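Local coordinates for protein alpha-fucosidase (Bifidobacterium bifidum, PDB 2EAB) that probably releases alpha-1,2-linked L-fucose from glycans by hydrolysis, this chain being the catalytic portion of a larger, probably membrane-anchored glycoside hydrolase family 95 enzyme, at residues Asp674-Leu686 against Met700-Lys713. Residues are numbered along the deposited sequence; the frame is centred on the assembly and turned at random.
Sequences DNQHRHMSHLLGL and MDAAKTSLRYRCFK. With EDO (1,2-ethanediol), chain D.
The guanidinium of Arg710 has CE1 of His682 over one face, 3.4 Å from Arg710 NH2, and CB of His677, not its ring, over the opposite face; the His677 ring stands steeply to that plane, with NH2 near its edge. The His682 ring tilts 28° from the guanidinium, and CG of Leu683 covers one face of this imidazole. At the guanidinium edge, NE and NH2 both donate to His679 O, Arg710 NE from 2.8 Å in the carbonyl plane. Bends at chi2 (74°) and chi3 (137°) carry the arginine from the helix to this carbonyl, its CG passing 3.7 Å from Met680 CG. Water 1 links NH1 to Asn675 O, and Glu652 forms a salt bridge with NH2. A leucine in place of Arg710 would probably leave His679 O without its two donors and Glu652 without its countercharge. Farther along, Leu707 CD2 meets Met680 CE at 3.6 Å, while Leu686 CD1 packs 3.5 Å from Met700 CE. Within the family 95 catalytic domain, an (alpha/alpha)6 barrel, the loop lies along helix 697-711; Trp732 of helix 722-734 touches Leu707 and Cys711, Thr577 of helix 577-596 meets His682, and Leu717 of strand 716-717, antiparallel to strand 712-713, touches Cys711.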
loop_
_atom_site.group_PDB
_atom_site.type_symbol
_atom_site.label_atom_id
_atom_site.label_comp_id
_atom_site.label_asym_id
_atom_site.label_seq_id
_atom_site.Cartn_x
_atom_site.Cartn_y
_atom_site.Cartn_z
ATOM N N ASP A 674 -20.688 12.652 -18.701
ATOM C CA ASP A 674 -21.197 11.285 -18.839
ATOM C C ASP A 674 -21.296 10.537 -17.499
ATOM O O ASP A 674 -21.688 9.368 -17.463
ATOM C CB ASP A 674 -20.411 10.489 -19.896
ATOM C CG ASP A 674 -18.987 10.143 -19.464
ATOM O OD1 ASP A 674 -18.615 10.335 -18.285
ATOM O OD2 ASP A 674 -18.225 9.658 -20.328
ATOM N N ASN A 675 -20.951 11.229 -16.410
ATOM C CA ASN A 675 -21.063 10.716 -15.029
ATOM C C ASN A 675 -20.035 9.658 -14.633
ATOM O O ASN A 675 -20.064 9.151 -13.504
ATOM C CB ASN A 675 -22.475 10.192 -14.727
ATOM C CG ASN A 675 -23.549 11.234 -14.950
ATOM O OD1 ASN A 675 -23.458 12.360 -14.461
ATOM N ND2 ASN A 675 -24.591 10.851 -15.682
ATOM N N GLN A 676 -19.121 9.338 -15.545
ATOM C CA GLN A 676 -18.185 8.236 -15.335
ATOM C C GLN A 676 -16.760 8.681 -15.006
ATOM O O GLN A 676 -15.802 8.018 -15.389
ATOM C CB GLN A 676 -18.162 7.314 -16.556
ATOM C CG GLN A 676 -19.439 6.534 -16.805
ATOM C CD GLN A 676 -19.285 5.589 -17.981
ATOM O OE1 GLN A 676 -18.511 4.632 -17.929
ATOM N NE2 GLN A 676 -20.007 5.865 -19.055
ATOM N N HIS A 677 -16.616 9.790 -14.285
ATOM C CA HIS A 677 -15.285 10.241 -13.878
ATOM C C HIS A 677 -14.525 9.143 -13.132
ATOM O O HIS A 677 -15.101 8.425 -12.313
ATOM C CB HIS A 677 -15.369 11.509 -13.032
ATOM C CG HIS A 677 -14.033 12.070 -12.658
ATOM N ND1 HIS A 677 -13.130 12.528 -13.594
ATOM C CD2 HIS A 677 -13.437 12.232 -11.451
ATOM C CE1 HIS A 677 -12.038 12.947 -12.978
ATOM N NE2 HIS A 677 -12.199 12.781 -11.678
ATOM N N ARG A 678 -13.233 9.020 -13.422
ATOM C CA ARG A 678 -12.418 7.925 -12.895
ATOM C C ARG A 678 -12.249 7.960 -11.373
ATOM O O ARG A 678 -12.297 6.916 -10.713
ATOM C CB ARG A 678 -11.052 7.894 -13.583
ATOM C CG ARG A 678 -10.235 6.663 -13.259
ATOM C CD ARG A 678 -9.072 6.539 -14.207
ATOM N NE ARG A 678 -8.327 5.305 -13.995
ATOM C CZ ARG A 678 -7.026 5.251 -13.730
ATOM N NH1 ARG A 678 -6.304 6.366 -13.656
ATOM N NH2 ARG A 678 -6.442 4.075 -13.563
ATOM N N HIS A 679 -12.044 9.151 -10.821
ATOM C CA HIS A 679 -11.967 9.318 -9.376
ATOM C C HIS A 679 -13.361 9.292 -8.759
ATOM O O HIS A 679 -14.338 9.665 -9.404
ATOM C CB HIS A 679 -11.318 10.654 -9.027
ATOM C CG HIS A 679 -9.838 10.698 -9.247
ATOM N ND1 HIS A 679 -9.268 10.830 -10.496
ATOM C CD2 HIS A 679 -8.813 10.669 -8.366
ATOM C CE1 HIS A 679 -7.953 10.854 -10.373
ATOM N NE2 HIS A 679 -7.650 10.758 -9.093
ATOM N N MET A 680 -13.426 8.870 -7.499
ATOM C CA MET A 680 -14.644 8.933 -6.693
ATOM C C MET A 680 -14.241 9.500 -5.336
ATOM O O MET A 680 -14.374 8.842 -4.295
ATOM C CB MET A 680 -15.280 7.547 -6.536
ATOM C CG MET A 680 -15.410 6.764 -7.837
ATOM S SD MET A 680 -16.351 5.237 -7.687
ATOM C CE MET A 680 -15.415 4.380 -6.414
ATOM N N SER A 681 -13.731 10.725 -5.354
ATOM C CA SER A 681 -13.105 11.308 -4.170
ATOM C C SER A 681 -14.082 11.556 -3.029
ATOM O O SER A 681 -13.688 11.620 -1.871
ATOM C CB SER A 681 -12.379 12.601 -4.536
ATOM O OG SER A 681 -11.349 12.349 -5.475
ATOM N N HIS A 682 -15.358 11.681 -3.371
ATOM C CA HIS A 682 -16.399 11.927 -2.381
ATOM C C HIS A 682 -16.941 10.661 -1.711
ATOM O O HIS A 682 -17.844 10.744 -0.869
ATOM C CB HIS A 682 -17.544 12.707 -3.027
ATOM C CG HIS A 682 -18.216 11.981 -4.150
ATOM N ND1 HIS A 682 -17.516 11.370 -5.169
ATOM C CD2 HIS A 682 -19.527 11.791 -4.424
ATOM C CE1 HIS A 682 -18.371 10.823 -6.013
ATOM N NE2 HIS A 682 -19.598 11.064 -5.584
ATOM N N LEU A 683 -16.392 9.500 -2.061
ATOM C CA LEU A 683 -16.866 8.244 -1.483
ATOM C C LEU A 683 -15.897 7.610 -0.486
ATOM O O LEU A 683 -16.082 6.463 -0.089
ATOM C CB LEU A 683 -17.261 7.251 -2.581
ATOM C CG LEU A 683 -18.411 7.695 -3.493
ATOM C CD1 LEU A 683 -18.718 6.612 -4.501
ATOM C CD2 LEU A 683 -19.670 8.074 -2.707
ATOM N N LEU A 684 -14.894 8.362 -0.040
ATOM C CA LEU A 684 -13.938 7.838 0.934
ATOM C C LEU A 684 -14.571 7.518 2.286
ATOM O O LEU A 684 -14.016 6.735 3.059
ATOM C CB LEU A 684 -12.746 8.785 1.091
ATOM C CG LEU A 684 -11.980 9.079 -0.201
ATOM C CD1 LEU A 684 -10.759 9.936 0.107
ATOM C CD2 LEU A 684 -11.575 7.801 -0.944
ATOM N N GLY A 685 -15.729 8.113 2.558
ATOM C CA GLY A 685 -16.499 7.792 3.760
ATOM C C GLY A 685 -17.145 6.415 3.730
ATOM O O GLY A 685 -17.475 5.855 4.782
ATOM N N LEU A 686 -17.358 5.894 2.516
ATOM C CA LEU A 686 -17.832 4.525 2.281
ATOM C C LEU A 686 -16.686 3.514 2.376
ATOM O O LEU A 686 -16.823 2.458 3.004
ATOM C CB LEU A 686 -18.507 4.428 0.907
ATOM C CG LEU A 686 -18.769 3.013 0.369
ATOM C CD1 LEU A 686 -19.856 2.317 1.161
ATOM C CD2 LEU A 686 -19.138 3.055 -1.100
ATOM N N MET A 700 -26.131 4.629 2.576
ATOM C CA MET A 700 -25.684 3.525 1.725
ATOM C C MET A 700 -26.422 3.483 0.381
ATOM O O MET A 700 -25.801 3.260 -0.662
ATOM C CB MET A 700 -25.780 2.174 2.439
ATOM C CG MET A 700 -25.195 1.010 1.633
ATOM S SD MET A 700 -23.461 1.253 1.159
ATOM C CE MET A 700 -22.676 0.931 2.733
ATOM N N ASP A 701 -27.737 3.700 0.393
ATOM C CA ASP A 701 -28.507 3.742 -0.852
ATOM C C ASP A 701 -27.978 4.835 -1.774
ATOM O O ASP A 701 -27.866 4.638 -2.986
ATOM C CB ASP A 701 -29.997 3.978 -0.580
ATOM C CG ASP A 701 -30.694 2.764 0.018
ATOM O OD1 ASP A 701 -30.100 1.666 0.060
ATOM O OD2 ASP A 701 -31.857 2.919 0.447
ATOM N N ALA A 702 -27.652 5.982 -1.187
ATOM C CA ALA A 702 -27.100 7.105 -1.940
ATOM C C ALA A 702 -25.704 6.794 -2.488
ATOM O O ALA A 702 -25.377 7.162 -3.625
ATOM C CB ALA A 702 -27.080 8.354 -1.086
ATOM N N ALA A 703 -24.889 6.111 -1.684
ATOM C CA ALA A 703 -23.554 5.719 -2.121
ATOM C C ALA A 703 -23.623 4.713 -3.265
ATOM O O ALA A 703 -22.854 4.805 -4.224
ATOM C CB ALA A 703 -22.743 5.174 -0.956
ATOM N N LYS A 704 -24.557 3.769 -3.168
ATOM C CA LYS A 704 -24.774 2.811 -4.249
ATOM C C LYS A 704 -25.192 3.524 -5.543
ATOM O O LYS A 704 -24.725 3.170 -6.625
ATOM C CB LYS A 704 -25.812 1.761 -3.843
ATOM C CG LYS A 704 -25.340 0.745 -2.803
ATOM C CD LYS A 704 -26.505 -0.178 -2.447
ATOM C CE LYS A 704 -26.193 -1.157 -1.331
ATOM N NZ LYS A 704 -27.398 -1.974 -1.001
ATOM N N THR A 705 -26.053 4.531 -5.419
ATOM C CA THR A 705 -26.463 5.341 -6.569
ATOM C C THR A 705 -25.257 6.056 -7.181
ATOM O O THR A 705 -25.055 6.019 -8.396
ATOM C CB THR A 705 -27.561 6.331 -6.168
ATOM O OG1 THR A 705 -28.728 5.588 -5.802
ATOM C CG2 THR A 705 -27.916 7.277 -7.313
ATOM N N SER A 706 -24.441 6.677 -6.330
ATOM C CA SER A 706 -23.211 7.326 -6.785
ATOM C C SER A 706 -22.282 6.354 -7.504
ATOM O O SER A 706 -21.742 6.679 -8.568
ATOM C CB SER A 706 -22.479 7.972 -5.610
ATOM O OG SER A 706 -23.171 9.116 -5.153
ATOM N N LEU A 707 -22.085 5.172 -6.918
ATOM C CA LEU A 707 -21.250 4.140 -7.521
ATOM C C LEU A 707 -21.775 3.682 -8.875
ATOM O O LEU A 707 -20.995 3.487 -9.804
ATOM C CB LEU A 707 -21.127 2.931 -6.592
ATOM C CG LEU A 707 -20.223 3.069 -5.367
ATOM C CD1 LEU A 707 -20.451 1.899 -4.439
ATOM C CD2 LEU A 707 -18.755 3.157 -5.760
ATOM N N ARG A 708 -23.091 3.504 -8.985
ATOM C CA ARG A 708 -23.685 3.046 -10.240
ATOM C C ARG A 708 -23.416 4.033 -11.373
ATOM O O ARG A 708 -23.013 3.625 -12.464
ATOM C CB ARG A 708 -25.184 2.768 -10.098
ATOM C CG ARG A 708 -25.509 1.494 -9.321
ATOM C CD ARG A 708 -26.963 1.058 -9.503
ATOM N NE ARG A 708 -27.914 2.134 -9.230
ATOM C CZ ARG A 708 -28.414 2.426 -8.032
ATOM N NH1 ARG A 708 -28.062 1.723 -6.962
ATOM N NH2 ARG A 708 -29.275 3.429 -7.904
ATOM N N TYR A 709 -23.623 5.322 -11.113
ATOM C CA TYR A 709 -23.330 6.335 -12.122
ATOM C C TYR A 709 -21.856 6.329 -12.525
ATOM O O TYR A 709 -21.532 6.462 -13.705
ATOM C CB TYR A 709 -23.727 7.727 -11.641
ATOM C CG TYR A 709 -25.199 8.049 -11.763
ATOM C CD1 TYR A 709 -25.799 8.220 -13.013
ATOM C CD2 TYR A 709 -25.985 8.221 -10.626
ATOM C CE1 TYR A 709 -27.156 8.532 -13.126
ATOM C CE2 TYR A 709 -27.338 8.535 -10.727
ATOM C CZ TYR A 709 -27.918 8.690 -11.978
ATOM O OH TYR A 709 -29.256 9.001 -12.085
ATOM N N ARG A 710 -20.963 6.170 -11.551
ATOM C CA ARG A 710 -19.531 6.193 -11.849
ATOM C C ARG A 710 -19.020 4.943 -12.567
ATOM O O ARG A 710 -18.093 5.032 -13.371
ATOM C CB ARG A 710 -18.713 6.416 -10.580
ATOM C CG ARG A 710 -17.514 7.338 -10.780
ATOM C CD ARG A 710 -17.944 8.795 -10.926
ATOM N NE ARG A 710 -17.083 9.692 -10.153
ATOM C CZ ARG A 710 -17.500 10.792 -9.533
ATOM N NH1 ARG A 710 -18.776 11.165 -9.590
ATOM N NH2 ARG A 710 -16.629 11.519 -8.841
ATOM N N CYS A 711 -19.633 3.791 -12.291
ATOM C CA CYS A 711 -19.050 2.494 -12.658
ATOM C C CYS A 711 -19.697 1.798 -13.851
ATOM O O CYS A 711 -19.160 0.808 -14.352
ATOM C CB CYS A 711 -19.066 1.553 -11.450
ATOM S SG CYS A 711 -17.996 2.080 -10.103
ATOM N N PHE A 712 -20.842 2.313 -14.290
ATOM C CA PHE A 712 -21.612 1.717 -15.379
ATOM C C PHE A 712 -21.733 2.658 -16.575
ATOM O O PHE A 712 -21.826 3.879 -16.418
ATOM C CB PHE A 712 -23.019 1.340 -14.895
ATOM C CG PHE A 712 -23.062 0.119 -14.015
ATOM C CD1 PHE A 712 -23.444 -1.112 -14.537
ATOM C CD2 PHE A 712 -22.736 0.196 -12.662
ATOM C CE1 PHE A 712 -23.491 -2.248 -13.731
ATOM C CE2 PHE A 712 -22.784 -0.934 -11.847
ATOM C CZ PHE A 712 -23.160 -2.162 -12.385
ATOM N N LYS A 713 -21.719 2.077 -17.770
ATOM C CA LYS A 713 -22.125 2.778 -18.982
ATOM C C LYS A 713 -23.396 2.069 -19.417
ATOM O O LYS A 713 -23.351 0.918 -19.855
ATOM C CB LYS A 713 -21.041 2.691 -20.060
ATOM C CG LYS A 713 -21.356 3.478 -21.333
ATOM C CD LYS A 713 -20.281 3.306 -22.399
ATOM C CE LYS A 713 -19.116 4.267 -22.203
ATOM N NZ LYS A 713 -18.128 4.170 -23.315
HETATM C C1 EDO D . -8.888 10.375 -3.907
HETATM O O1 EDO D . -9.583 10.224 -5.243
HETATM C C2 EDO D . -7.898 11.593 -4.090
HETATM O O2 EDO D . -6.800 11.178 -5.026
HETATM O O HOH W 1 -20.982 10.582 -11.416
HETATM O O HOH W 2 -16.809 3.806 -15.422
HETATM O O HOH W 3 -13.937 12.474 -7.723
HETATM O O HOH W 4 -22.136 10.869 -6.955
#